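Local coordinates for regulatory protein of LacI family (Chloroflexus aggregans, PDB 3BBL) that probably regulates transcription as a LacI-family DNA-binding repressor or activator, through an effector-binding core with the fold of periplasmic binding proteins, at residues E48-I53 against S72-D77; Q81-L84 against P89-A92; T160-R165 against P185-T190; H179-S184 against R208-T213. All blocks are in the same frame, centred on the assembly; numbering follows the deposited sequence.

Contact 1 (E48-I53 against S72-D77)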
loop_
_atom_site.group_PDB
_atom_site.type_symbol
_atom_site.label_atom_id
_atom_site.label_comp_id
_atom_site.label_asym_id
_atom_site.label_seq_id
_atom_site.Cartn_x
_atom_site.Cartn_y
_atom_site.Cartn_z
ATOM N N GLU A 48 -2.123 3.780 -19.607
ATOM C CA GLU A 48 -1.860 5.106 -19.060
ATOM C C GLU A 48 -2.431 6.192 -19.958
ATOM O O GLU A 48 -2.807 7.268 -19.483
ATOM C CB GLU A 48 -0.362 5.313 -18.825
ATOM C CG GLU A 48 0.213 4.441 -17.697
ATOM C CD GLU A 48 -0.672 4.406 -16.442
ATOM O OE1 GLU A 48 -1.241 5.458 -16.072
ATOM O OE2 GLU A 48 -0.789 3.325 -15.819
ATOM N N ASP A 49 -2.494 5.914 -21.257
ATOM C CA ASP A 49 -3.095 6.851 -22.191
ATOM C C ASP A 49 -4.558 6.425 -22.221
ATOM O O ASP A 49 -4.937 5.547 -22.987
ATOM C CB ASP A 49 -2.473 6.718 -23.581
ATOM C CG ASP A 49 -3.255 7.482 -24.641
ATOM O OD1 ASP A 49 -3.788 8.567 -24.327
ATOM O OD2 ASP A 49 -3.332 7.001 -25.792
ATOM N N ARG A 50 -5.371 7.036 -21.367
ATOM C CA ARG A 50 -6.785 6.689 -21.268
ATOM C C ARG A 50 -7.552 6.717 -22.583
ATOM O O ARG A 50 -8.615 6.105 -22.695
ATOM C CB ARG A 50 -7.477 7.596 -20.245
ATOM C CG ARG A 50 -7.040 7.360 -18.810
ATOM C CD ARG A 50 -7.717 8.337 -17.860
ATOM N NE ARG A 50 -7.321 8.121 -16.469
ATOM C CZ ARG A 50 -6.067 8.187 -16.027
ATOM N NH1 ARG A 50 -5.070 8.463 -16.860
ATOM N NH2 ARG A 50 -5.804 7.971 -14.746
ATOM N N SER A 51 -7.020 7.420 -23.578
ATOM C CA SER A 51 -7.685 7.502 -24.874
ATOM C C SER A 51 -7.672 6.142 -25.571
ATOM O O SER A 51 -8.609 5.798 -26.291
ATOM C CB SER A 51 -7.009 8.552 -25.760
ATOM O OG SER A 51 -5.695 8.163 -26.105
ATOM N N GLN A 52 -6.611 5.368 -25.354
ATOM C CA GLN A 52 -6.508 4.043 -25.956
ATOM C C GLN A 52 -7.466 3.071 -25.265
ATOM O O GLN A 52 -7.152 2.498 -24.222
ATOM C CB GLN A 52 -5.069 3.540 -25.869
ATOM C CG GLN A 52 -4.123 4.287 -26.793
ATOM C CD GLN A 52 -2.675 3.870 -26.612
ATOM O OE1 GLN A 52 -2.058 4.152 -25.581
ATOM N NE2 GLN A 52 -2.126 3.189 -27.613
ATOM N N ILE A 53 -8.635 2.895 -25.871
ATOM C CA ILE A 53 -9.683 2.029 -25.342
ATOM C C ILE A 53 -9.760 0.661 -26.014
ATOM O O ILE A 53 -10.745 -0.062 -25.853
ATOM C CB ILE A 53 -11.052 2.708 -25.497
ATOM C CG1 ILE A 53 -11.239 3.130 -26.959
ATOM C CG2 ILE A 53 -11.157 3.898 -24.546
ATOM C CD1 ILE A 53 -12.472 3.962 -27.214
ATOM N N SER A 72 -9.731 6.379 -11.323
ATOM C CA SER A 72 -8.872 7.432 -11.876
ATOM C C SER A 72 -9.647 8.163 -12.965
ATOM O O SER A 72 -9.178 8.299 -14.095
ATOM C CB SER A 72 -7.588 6.862 -12.488
ATOM O OG SER A 72 -6.664 6.480 -11.493
ATOM N N ILE A 73 -10.836 8.629 -12.621
ATOM C CA ILE A 73 -11.676 9.320 -13.586
ATOM C C ILE A 73 -11.300 10.780 -13.768
ATOM O O ILE A 73 -11.313 11.554 -12.818
ATOM C CB ILE A 73 -13.161 9.276 -13.175
ATOM C CG1 ILE A 73 -13.546 7.863 -12.718
ATOM C CG2 ILE A 73 -14.027 9.735 -14.342
ATOM C CD1 ILE A 73 -13.418 6.802 -13.793
ATOM N N ASN A 74 -10.972 11.152 -14.999
ATOM C CA ASN A 74 -10.631 12.536 -15.317
ATOM C C ASN A 74 -11.834 13.202 -15.967
ATOM O O ASN A 74 -12.850 12.558 -16.195
ATOM C CB ASN A 74 -9.443 12.596 -16.278
ATOM C CG ASN A 74 -8.135 12.246 -15.604
ATOM O OD1 ASN A 74 -7.819 12.768 -14.529
ATOM N ND2 ASN A 74 -7.360 11.365 -16.230
ATOM N N TYR A 75 -11.731 14.495 -16.247
ATOM C CA TYR A 75 -12.826 15.200 -16.907
ATOM C C TYR A 75 -12.909 14.641 -18.324
ATOM O O TYR A 75 -11.880 14.314 -18.922
ATOM C CB TYR A 75 -12.553 16.708 -16.979
ATOM C CG TYR A 75 -12.654 17.448 -15.667
ATOM C CD1 TYR A 75 -11.527 18.022 -15.080
ATOM C CD2 TYR A 75 -13.883 17.611 -15.031
ATOM C CE1 TYR A 75 -11.621 18.746 -13.895
ATOM C CE2 TYR A 75 -13.991 18.335 -13.846
ATOM C CZ TYR A 75 -12.855 18.902 -13.287
ATOM O OH TYR A 75 -12.957 19.635 -12.129
ATOM N N ASN A 76 -14.123 14.542 -18.860
ATOM C CA ASN A 76 -14.326 14.009 -20.210
ATOM C C ASN A 76 -13.468 12.756 -20.370
ATOM O O ASN A 76 -12.624 12.679 -21.267
ATOM C CB ASN A 76 -13.909 15.031 -21.279
ATOM C CG ASN A 76 -14.541 16.392 -21.074
ATOM O OD1 ASN A 76 -15.742 16.505 -20.822
ATOM N ND2 ASN A 76 -13.730 17.441 -21.195
ATOM N N ASP A 77 -13.671 11.783 -19.490
ATOM C CA ASP A 77 -12.894 10.559 -19.550
ATOM C C ASP A 77 -13.260 9.768 -20.807
ATOM O O ASP A 77 -14.418 9.389 -21.003
ATOM C CB ASP A 77 -13.153 9.706 -18.307
ATOM C CG ASP A 77 -12.028 8.721 -18.035
ATOM O OD1 ASP A 77 -11.114 9.057 -17.248
ATOM O OD2 ASP A 77 -12.050 7.616 -18.618
#

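Contact 2 (Q81-L84 against P89-A92)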
loop_
_atom_site.group_PDB
_atom_site.type_symbol
_atom_site.label_atom_id
_atom_site.label_comp_id
_atom_site.label_asym_id
_atom_site.label_seq_id
_atom_site.Cartn_x
_atom_site.Cartn_y
_atom_site.Cartn_z
ATOM N N GLN A 81 -16.820 7.855 -22.044
ATOM C CA GLN A 81 -17.450 8.264 -23.290
ATOM C C GLN A 81 -17.711 7.018 -24.135
ATOM O O GLN A 81 -18.823 6.786 -24.614
ATOM C CB GLN A 81 -16.507 9.211 -24.033
ATOM C CG GLN A 81 -17.172 10.260 -24.895
ATOM C CD GLN A 81 -16.146 11.130 -25.601
ATOM O OE1 GLN A 81 -15.245 11.694 -24.968
ATOM N NE2 GLN A 81 -16.273 11.243 -26.921
ATOM N N PHE A 82 -16.667 6.215 -24.297
ATOM C CA PHE A 82 -16.744 4.989 -25.077
ATOM C C PHE A 82 -17.816 4.023 -24.583
ATOM O O PHE A 82 -18.736 3.682 -25.321
ATOM C CB PHE A 82 -15.384 4.297 -25.073
ATOM C CG PHE A 82 -15.382 2.965 -25.760
ATOM C CD1 PHE A 82 -15.627 2.871 -27.127
ATOM C CD2 PHE A 82 -15.137 1.801 -25.040
ATOM C CE1 PHE A 82 -15.627 1.635 -27.768
ATOM C CE2 PHE A 82 -15.137 0.561 -25.669
ATOM C CZ PHE A 82 -15.383 0.478 -27.037
ATOM N N LEU A 83 -17.699 3.582 -23.334
ATOM C CA LEU A 83 -18.661 2.643 -22.770
ATOM C C LEU A 83 -20.085 3.173 -22.829
ATOM O O LEU A 83 -21.039 2.399 -22.927
ATOM C CB LEU A 83 -18.284 2.299 -21.324
ATOM C CG LEU A 83 -16.901 1.652 -21.182
ATOM C CD1 LEU A 83 -16.582 1.411 -19.719
ATOM C CD2 LEU A 83 -16.869 0.347 -21.967
ATOM N N LEU A 84 -20.236 4.491 -22.767
ATOM C CA LEU A 84 -21.564 5.092 -22.833
ATOM C C LEU A 84 -22.132 4.900 -24.233
ATOM O O LEU A 84 -23.307 4.569 -24.399
ATOM C CB LEU A 84 -21.505 6.587 -22.500
ATOM C CG LEU A 84 -21.489 6.950 -21.016
ATOM C CD1 LEU A 84 -21.272 8.436 -20.865
ATOM C CD2 LEU A 84 -22.798 6.526 -20.372
ATOM N N PRO A 89 -22.566 -2.047 -19.745
ATOM C CA PRO A 89 -22.617 -1.840 -18.290
ATOM C C PRO A 89 -21.285 -1.438 -17.650
ATOM O O PRO A 89 -20.237 -2.038 -17.919
ATOM C CB PRO A 89 -23.097 -3.190 -17.759
ATOM C CG PRO A 89 -23.842 -3.781 -18.920
ATOM C CD PRO A 89 -22.967 -3.422 -20.084
ATOM N N PHE A 90 -21.334 -0.421 -16.797
ATOM C CA PHE A 90 -20.139 0.039 -16.112
ATOM C C PHE A 90 -20.506 0.993 -14.999
ATOM O O PHE A 90 -21.541 1.653 -15.044
ATOM C CB PHE A 90 -19.182 0.730 -17.090
ATOM C CG PHE A 90 -19.545 2.156 -17.410
ATOM C CD1 PHE A 90 -19.103 3.202 -16.600
ATOM C CD2 PHE A 90 -20.312 2.458 -18.532
ATOM C CE1 PHE A 90 -19.417 4.534 -16.910
ATOM C CE2 PHE A 90 -20.631 3.782 -18.851
ATOM C CZ PHE A 90 -20.184 4.822 -18.040
ATOM N N VAL A 91 -19.651 1.039 -13.989
ATOM C CA VAL A 91 -19.826 1.939 -12.861
ATOM C C VAL A 91 -18.489 2.634 -12.703
ATOM O O VAL A 91 -17.444 1.987 -12.707
ATOM C CB VAL A 91 -20.148 1.185 -11.557
ATOM C CG1 VAL A 91 -20.044 2.134 -10.374
ATOM C CG2 VAL A 91 -21.541 0.599 -11.623
ATOM N N ALA A 92 -18.516 3.953 -12.598
ATOM C CA ALA A 92 -17.281 4.706 -12.422
ATOM C C ALA A 92 -17.098 5.048 -10.948
ATOM O O ALA A 92 -18.047 5.435 -10.271
ATOM C CB ALA A 92 -17.317 5.983 -13.252
#

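Contact 3 (T160-R165 against P185-T190)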
loop_
_atom_site.group_PDB
_atom_site.type_symbol
_atom_site.label_atom_id
_atom_site.label_comp_id
_atom_site.label_asym_id
_atom_site.label_seq_id
_atom_site.Cartn_x
_atom_site.Cartn_y
_atom_site.Cartn_z
ATOM N N THR A 160 -4.236 34.222 -2.314
ATOM C CA THR A 160 -3.685 33.495 -3.449
ATOM C C THR A 160 -2.305 32.976 -3.061
ATOM O O THR A 160 -1.851 31.961 -3.562
ATOM C CB THR A 160 -3.566 34.405 -4.700
ATOM O OG1 THR A 160 -2.622 35.455 -4.453
ATOM C CG2 THR A 160 -4.909 35.020 -5.034
ATOM N N GLY A 161 -1.645 33.683 -2.152
ATOM C CA GLY A 161 -0.331 33.277 -1.701
ATOM C C GLY A 161 -0.389 32.041 -0.828
ATOM O O GLY A 161 0.625 31.387 -0.612
ATOM N N TYR A 162 -1.585 31.719 -0.335
ATOM C CA TYR A 162 -1.800 30.547 0.519
ATOM C C TYR A 162 -2.349 29.334 -0.229
ATOM O O TYR A 162 -2.634 28.305 0.380
ATOM C CB TYR A 162 -2.778 30.866 1.641
ATOM C CG TYR A 162 -2.201 31.593 2.815
ATOM C CD1 TYR A 162 -2.998 31.857 3.930
ATOM C CD2 TYR A 162 -0.863 32.006 2.836
ATOM C CE1 TYR A 162 -2.486 32.514 5.043
ATOM C CE2 TYR A 162 -0.333 32.664 3.952
ATOM C CZ TYR A 162 -1.155 32.911 5.051
ATOM O OH TYR A 162 -0.667 33.511 6.174
ATOM N N ILE A 163 -2.530 29.462 -1.538
ATOM C CA ILE A 163 -3.046 28.359 -2.329
ATOM C C ILE A 163 -1.973 27.985 -3.324
ATOM O O ILE A 163 -1.813 28.637 -4.344
ATOM C CB ILE A 163 -4.337 28.762 -3.073
ATOM C CG1 ILE A 163 -5.400 29.172 -2.060
ATOM C CG2 ILE A 163 -4.851 27.599 -3.914
ATOM C CD1 ILE A 163 -6.697 29.626 -2.684
ATOM N N LEU A 164 -1.227 26.935 -3.016
ATOM C CA LEU A 164 -0.147 26.502 -3.891
ATOM C C LEU A 164 -0.535 25.209 -4.607
ATOM O O LEU A 164 -0.892 24.220 -3.975
ATOM C CB LEU A 164 1.131 26.310 -3.064
ATOM C CG LEU A 164 1.449 27.464 -2.095
ATOM C CD1 LEU A 164 2.741 27.176 -1.367
ATOM C CD2 LEU A 164 1.564 28.783 -2.850
ATOM N N ARG A 165 -0.474 25.233 -5.933
ATOM C CA ARG A 165 -0.838 24.079 -6.748
ATOM C C ARG A 165 0.377 23.362 -7.311
ATOM O O ARG A 165 1.322 23.992 -7.774
ATOM C CB ARG A 165 -1.729 24.530 -7.900
ATOM C CG ARG A 165 -3.047 25.138 -7.482
ATOM C CD ARG A 165 -3.705 25.747 -8.702
ATOM N NE ARG A 165 -5.043 26.269 -8.455
ATOM C CZ ARG A 165 -6.138 25.524 -8.400
ATOM N NH1 ARG A 165 -6.063 24.208 -8.568
ATOM N NH2 ARG A 165 -7.312 26.105 -8.198
ATOM N N PRO A 185 6.885 35.445 11.066
ATOM C CA PRO A 185 5.876 34.917 11.989
ATOM C C PRO A 185 4.517 35.599 11.805
ATOM O O PRO A 185 3.472 34.977 11.962
ATOM C CB PRO A 185 6.485 35.209 13.358
ATOM C CG PRO A 185 7.949 35.089 13.102
ATOM C CD PRO A 185 8.108 35.824 11.795
ATOM N N GLU A 186 4.549 36.877 11.465
ATOM C CA GLU A 186 3.339 37.658 11.257
ATOM C C GLU A 186 2.524 37.187 10.047
ATOM O O GLU A 186 1.305 37.111 10.118
ATOM C CB GLU A 186 3.685 39.156 11.071
ATOM C CG GLU A 186 4.392 39.829 12.243
ATOM C CD GLU A 186 5.908 39.941 12.049
ATOM O OE1 GLU A 186 6.492 39.055 11.385
ATOM O OE2 GLU A 186 6.515 40.907 12.576
ATOM N N ARG A 187 3.197 36.873 8.943
ATOM C CA ARG A 187 2.520 36.463 7.709
ATOM C C ARG A 187 2.445 34.964 7.465
ATOM O O ARG A 187 1.733 34.507 6.578
ATOM C CB ARG A 187 3.208 37.115 6.505
ATOM C CG ARG A 187 3.002 38.614 6.406
ATOM C CD ARG A 187 1.969 38.963 5.342
ATOM N NE ARG A 187 0.785 38.129 5.457
ATOM C CZ ARG A 187 0.308 37.357 4.482
ATOM N NH1 ARG A 187 0.911 37.311 3.295
ATOM N NH2 ARG A 187 -0.768 36.615 4.702
ATOM N N ARG A 188 3.190 34.204 8.246
ATOM C CA ARG A 188 3.228 32.760 8.092
ATOM C C ARG A 188 1.919 32.078 8.498
ATOM O O ARG A 188 1.293 32.463 9.481
ATOM C CB ARG A 188 4.389 32.234 8.930
ATOM C CG ARG A 188 4.491 30.742 9.071
ATOM C CD ARG A 188 5.548 30.453 10.115
ATOM N NE ARG A 188 6.774 31.188 9.807
ATOM C CZ ARG A 188 7.646 31.609 10.718
ATOM N NH1 ARG A 188 7.427 31.359 12.006
ATOM N NH2 ARG A 188 8.719 32.299 10.338
ATOM N N PRO A 189 1.478 31.067 7.732
ATOM C CA PRO A 189 0.232 30.389 8.114
ATOM C C PRO A 189 0.467 29.546 9.365
ATOM O O PRO A 189 1.576 29.079 9.608
ATOM C CB PRO A 189 -0.092 29.525 6.893
ATOM C CG PRO A 189 1.256 29.226 6.317
ATOM C CD PRO A 189 1.991 30.554 6.448
ATOM N N THR A 190 -0.575 29.375 10.167
ATOM C CA THR A 190 -0.469 28.586 11.377
ATOM C C THR A 190 -0.992 27.170 11.146
ATOM O O THR A 190 -0.820 26.287 11.977
ATOM C CB THR A 190 -1.253 29.219 12.520
ATOM O OG1 THR A 190 -2.628 29.301 12.147
ATOM C CG2 THR A 190 -0.720 30.598 12.834
#

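Contact 4 (H179-S184 against R208-T213)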
loop_
_atom_site.group_PDB
_atom_site.type_symbol
_atom_site.label_atom_id
_atom_site.label_comp_id
_atom_site.label_asym_id
_atom_site.label_seq_id
_atom_site.Cartn_x
_atom_site.Cartn_y
_atom_site.Cartn_z
ATOM N N HIS A 179 8.496 27.398 1.252
ATOM C CA HIS A 179 8.195 28.705 0.681
ATOM C C HIS A 179 7.310 29.473 1.669
ATOM O O HIS A 179 7.514 30.653 1.908
ATOM C CB HIS A 179 7.464 28.536 -0.656
ATOM C CG HIS A 179 6.955 29.820 -1.229
ATOM N ND1 HIS A 179 7.787 30.768 -1.788
ATOM C CD2 HIS A 179 5.697 30.315 -1.335
ATOM C CE1 HIS A 179 7.063 31.787 -2.218
ATOM N NE2 HIS A 179 5.794 31.537 -1.955
ATOM N N LEU A 180 6.330 28.791 2.247
ATOM C CA LEU A 180 5.420 29.409 3.209
ATOM C C LEU A 180 6.111 29.726 4.527
ATOM O O LEU A 180 5.822 30.736 5.153
ATOM C CB LEU A 180 4.211 28.498 3.465
ATOM C CG LEU A 180 3.191 28.396 2.327
ATOM C CD1 LEU A 180 2.168 27.333 2.646
ATOM C CD2 LEU A 180 2.516 29.737 2.119
ATOM N N LEU A 181 7.024 28.859 4.950
ATOM C CA LEU A 181 7.746 29.085 6.193
ATOM C C LEU A 181 8.785 30.202 6.036
ATOM O O LEU A 181 9.337 30.686 7.025
ATOM C CB LEU A 181 8.409 27.788 6.670
ATOM C CG LEU A 181 7.413 26.662 7.002
ATOM C CD1 LEU A 181 8.135 25.469 7.601
ATOM C CD2 LEU A 181 6.366 27.172 7.975
ATOM N N ASP A 182 9.054 30.602 4.794
ATOM C CA ASP A 182 9.992 31.693 4.530
ATOM C C ASP A 182 9.332 33.005 4.952
ATOM O O ASP A 182 10.006 34.037 5.073
ATOM C CB ASP A 182 10.360 31.800 3.041
ATOM C CG ASP A 182 11.428 30.800 2.615
ATOM O OD1 ASP A 182 12.284 30.435 3.443
ATOM O OD2 ASP A 182 11.425 30.391 1.434
ATOM N N LEU A 183 8.013 32.972 5.142
ATOM C CA LEU A 183 7.289 34.166 5.563
ATOM C C LEU A 183 7.587 34.401 7.034
ATOM O O LEU A 183 7.870 33.456 7.770
ATOM C CB LEU A 183 5.785 33.987 5.365
ATOM C CG LEU A 183 5.304 33.822 3.920
ATOM C CD1 LEU A 183 3.851 33.359 3.916
ATOM C CD2 LEU A 183 5.461 35.130 3.158
ATOM N N SER A 184 7.537 35.661 7.456
ATOM C CA SER A 184 7.792 36.020 8.848
ATOM C C SER A 184 6.687 35.442 9.741
ATOM O O SER A 184 5.660 35.000 9.252
ATOM C CB SER A 184 7.792 37.535 8.983
ATOM O OG SER A 184 6.472 38.025 8.851
ATOM N N ARG A 208 9.978 20.598 10.428
ATOM C CA ARG A 208 11.080 20.069 11.223
ATOM C C ARG A 208 12.379 20.792 10.856
ATOM O O ARG A 208 13.135 21.206 11.723
ATOM C CB ARG A 208 11.217 18.566 10.973
ATOM C CG ARG A 208 12.437 17.927 11.618
ATOM C CD ARG A 208 12.498 16.433 11.319
ATOM N NE ARG A 208 12.425 16.132 9.884
ATOM C CZ ARG A 208 13.358 16.466 8.992
ATOM N NH1 ARG A 208 14.455 17.119 9.378
ATOM N NH2 ARG A 208 13.200 16.142 7.711
ATOM N N GLU A 209 12.626 20.948 9.564
ATOM C CA GLU A 209 13.816 21.636 9.102
ATOM C C GLU A 209 13.879 23.083 9.598
ATOM O O GLU A 209 14.969 23.601 9.858
ATOM C CB GLU A 209 13.883 21.610 7.570
ATOM C CG GLU A 209 14.377 20.290 7.005
ATOM C CD GLU A 209 14.463 20.281 5.490
ATOM O OE1 GLU A 209 14.934 21.286 4.906
ATOM O OE2 GLU A 209 14.070 19.257 4.889
ATOM N N ARG A 210 12.725 23.732 9.735
ATOM C CA ARG A 210 12.701 25.117 10.187
ATOM C C ARG A 210 12.494 25.293 11.693
ATOM O O ARG A 210 12.240 26.395 12.170
ATOM C CB ARG A 210 11.641 25.900 9.413
ATOM C CG ARG A 210 11.933 26.023 7.936
ATOM C CD ARG A 210 13.297 26.651 7.687
ATOM N NE ARG A 210 13.597 26.727 6.259
ATOM C CZ ARG A 210 12.994 27.553 5.409
ATOM N NH1 ARG A 210 12.061 28.387 5.840
ATOM N NH2 ARG A 210 13.307 27.523 4.122
ATOM N N GLY A 211 12.601 24.200 12.439
ATOM C CA GLY A 211 12.461 24.268 13.880
ATOM C C GLY A 211 11.095 24.552 14.470
ATOM O O GLY A 211 11.015 25.035 15.596
ATOM N N LEU A 212 10.023 24.263 13.742
ATOM C CA LEU A 212 8.688 24.499 14.276
ATOM C C LEU A 212 8.100 23.207 14.825
ATOM O O LEU A 212 8.306 22.143 14.259
ATOM C CB LEU A 212 7.772 25.042 13.190
ATOM C CG LEU A 212 8.108 26.428 12.641
ATOM C CD1 LEU A 212 7.260 26.708 11.417
ATOM C CD2 LEU A 212 7.873 27.490 13.717
ATOM N N THR A 213 7.384 23.288 15.938
ATOM C CA THR A 213 6.766 22.101 16.512
ATOM C C THR A 213 5.467 21.820 15.755
ATOM O O THR A 213 4.569 22.656 15.719
ATOM C CB THR A 213 6.431 22.304 18.003
ATOM O OG1 THR A 213 7.616 22.681 18.713
ATOM C CG2 THR A 213 5.873 21.016 18.603
HETATM O O HOH W 1 11.761 29.437 8.295
#

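Contact 1 (E48-I53 against S72-D77)
Two loops that follow parallel strands of the periplasmic binding protein-like core meet here, and R50 bridges them. Segment 48-53 leads from strand 40-43 into helix 54-61. Segment 72-77 leads from strand 67-70 into helix 78-85. In this fold such strand-to-helix loops commonly face the interdomain cleft. R50 lies in a type I turn from D49 to Q52, whose backbone bond runs from Q52 N to D49 O. The R50 side chain is extended from CG to NE and reaches across to the backbone of S72. R50 NE donates to S72 O at 3.0 Å, nearly in line with the carbonyl bond (C=O...N angle 162°). A weak second bond runs from NH2 to the same oxygen. N74 ND2 sits over one face of the guanidinium, offset toward its rim, without bonding; the amide plane is turned 54° from it. D77 adds a long salt bridge, with OD1 4.0 Å from R50 NE. The other carboxylate oxygen of D77 pairs with R79, so the acid is shared between two arginines. Without the guanidinium, as with a leucine here, S72 O would probably lose this donor and D77 one of its two arginines. D77 is the N-cap of helix 78-85. Its OD1 also accepts from N74 N at 3.1 Å, with a nearly straight N-H...O angle of 175°.

Contact 2 (Q81-L84 against P89-A92)
L83 and L84, on helix 78-85, pack against F90 at the start of strand 90-93. This is the second half of a beta-alpha-beta unit made of strand 67-70, helix 78-85 and strand 90-93. L83 comes first, and its CB is directed toward the strand. This CB sits 3.5 Å from F90 CD2, and L83 CD1 lies 3.8 Å from F90 CB. One leucine thus touches both the root and the flank of the aromatic side chain. L84 follows. Its bond from the backbone does not aim at the strand, but its branch swings nearer. L84 CD2 is 3.8 Å from F90 CE2, and L84 CG meets the ring edge in its plane at CZ, 3.9 Å away. F90 CB already points toward the helix; with CG between the backbone N and the carbonyl carbon (chi1 80°), the CD2-CE2 side of the ring meets the leucines. The contact is wholly apolar: dispersion and the removal of side chains from water hold it. Replacing F90 by a serine is likely to open a gap beside L83 and L84 and place a hydroxyl among apolar side chains. The neighbouring elements close the core around it. L83 also touches F68 and L70 of strand 67-70 and I60 of helix 54-61. F90 rests on L70 and on F102, while V91 turns to helix 243-258 on the opposite side of the sheet.

Contact 3 (T160-R165 against P185-T190)
R187, P189 and Y162 meet within the right-handed beta-alpha-beta crossover in which helix 170-181 connects edge strand 163-165 to strand 191-194, with strand 128-132 between them in the sheet. Segment 185-190 is the loop that leaves this helix for strand 191-194. R187 supplies its backbone: Y162 OH donates to R187 O at 2.6 Å. The hydroxyl comes from above the carbonyl plane, 38° out of it, and the oxygen lies at the edge of the tyrosine ring. The R187 side chain bends at chi2 and chi3 and brings NH2 to 3.4 Å from Y162 OH, but at an angle too poor for a bond. Its main polar partner is E159, through a salt bridge. The guanidinium and the tyrosine ring lie only 20° apart in plane. R188 turns away, and its NH2 bonds L183 O. P189 then packs over one face of the ring, offset toward the rim. Y162 is buried. Its hydroxyl finds an acceptor in the loop backbone, while the ring packs on P189, on L180 of the helix and on A129 of strand 128-132. On the face side, P189 CB approaches Y162 CZ at 4.0 Å.

Contact 4 (H179-S184 against R208-T213)
L181 and R210 face each other with their CA atoms 7.5 Å apart. Segment 179-184 carries the last part of helix 170-181 and the loop after it, and L183 N bonds L180 O as the chain turns away. Segment 208-213 closes helix 197-209 with a Schellman motif. G211 is its C-prime residue, with positive phi; G211 N bonds R208 O and L212 N bonds A207 O. The side chains form an apolar layer and a charged one. L181 and L212 reach toward each other tip to tip, with CD2 of L181 3.6 Å from CD1 of L212. R210 CG rests 3.9 Å from L181 CD1. Beyond it the chain bends at chi2 (-56°) and carries the guanidinium to D182. There NH1 and NH2 of R210 form a salt bridge with D182 OD1, each at 3.2 Å. Both come from the same face, above the carboxylate plane, and the two flat groups are 26° apart. A water takes a bond from R210 NH1 at 2.7 Å and gives one to L181 O at 3.0 Å. One carboxylate oxygen takes both N-H groups, at bent angles of 136°, and both residues are exposed, so solvent would probably weaken this salt bridge.

How the contacts relate
The contacts form two pairs, one in each half of the elongated chain. Contacts 1 and 2 touch through I53 with F82 and I73 with A92, their centres 12 Å apart. Both involve helix 78-85: contact 1 at its N-cap, contact 2 on its flank. Contacts 3 and 4 also touch, through L164 on L180. Contact 4 uses the end part of helix 170-181; contact 3 joins the strand before that helix to the loop after it, so their segments alternate along the chain. Contact 2 is buried and lacks the polar bonds of the rest, which are partly buried. Contacts 1 and 3 tie side chains to loop carbonyls, whereas contact 4 adds an exposed salt bridge and a water.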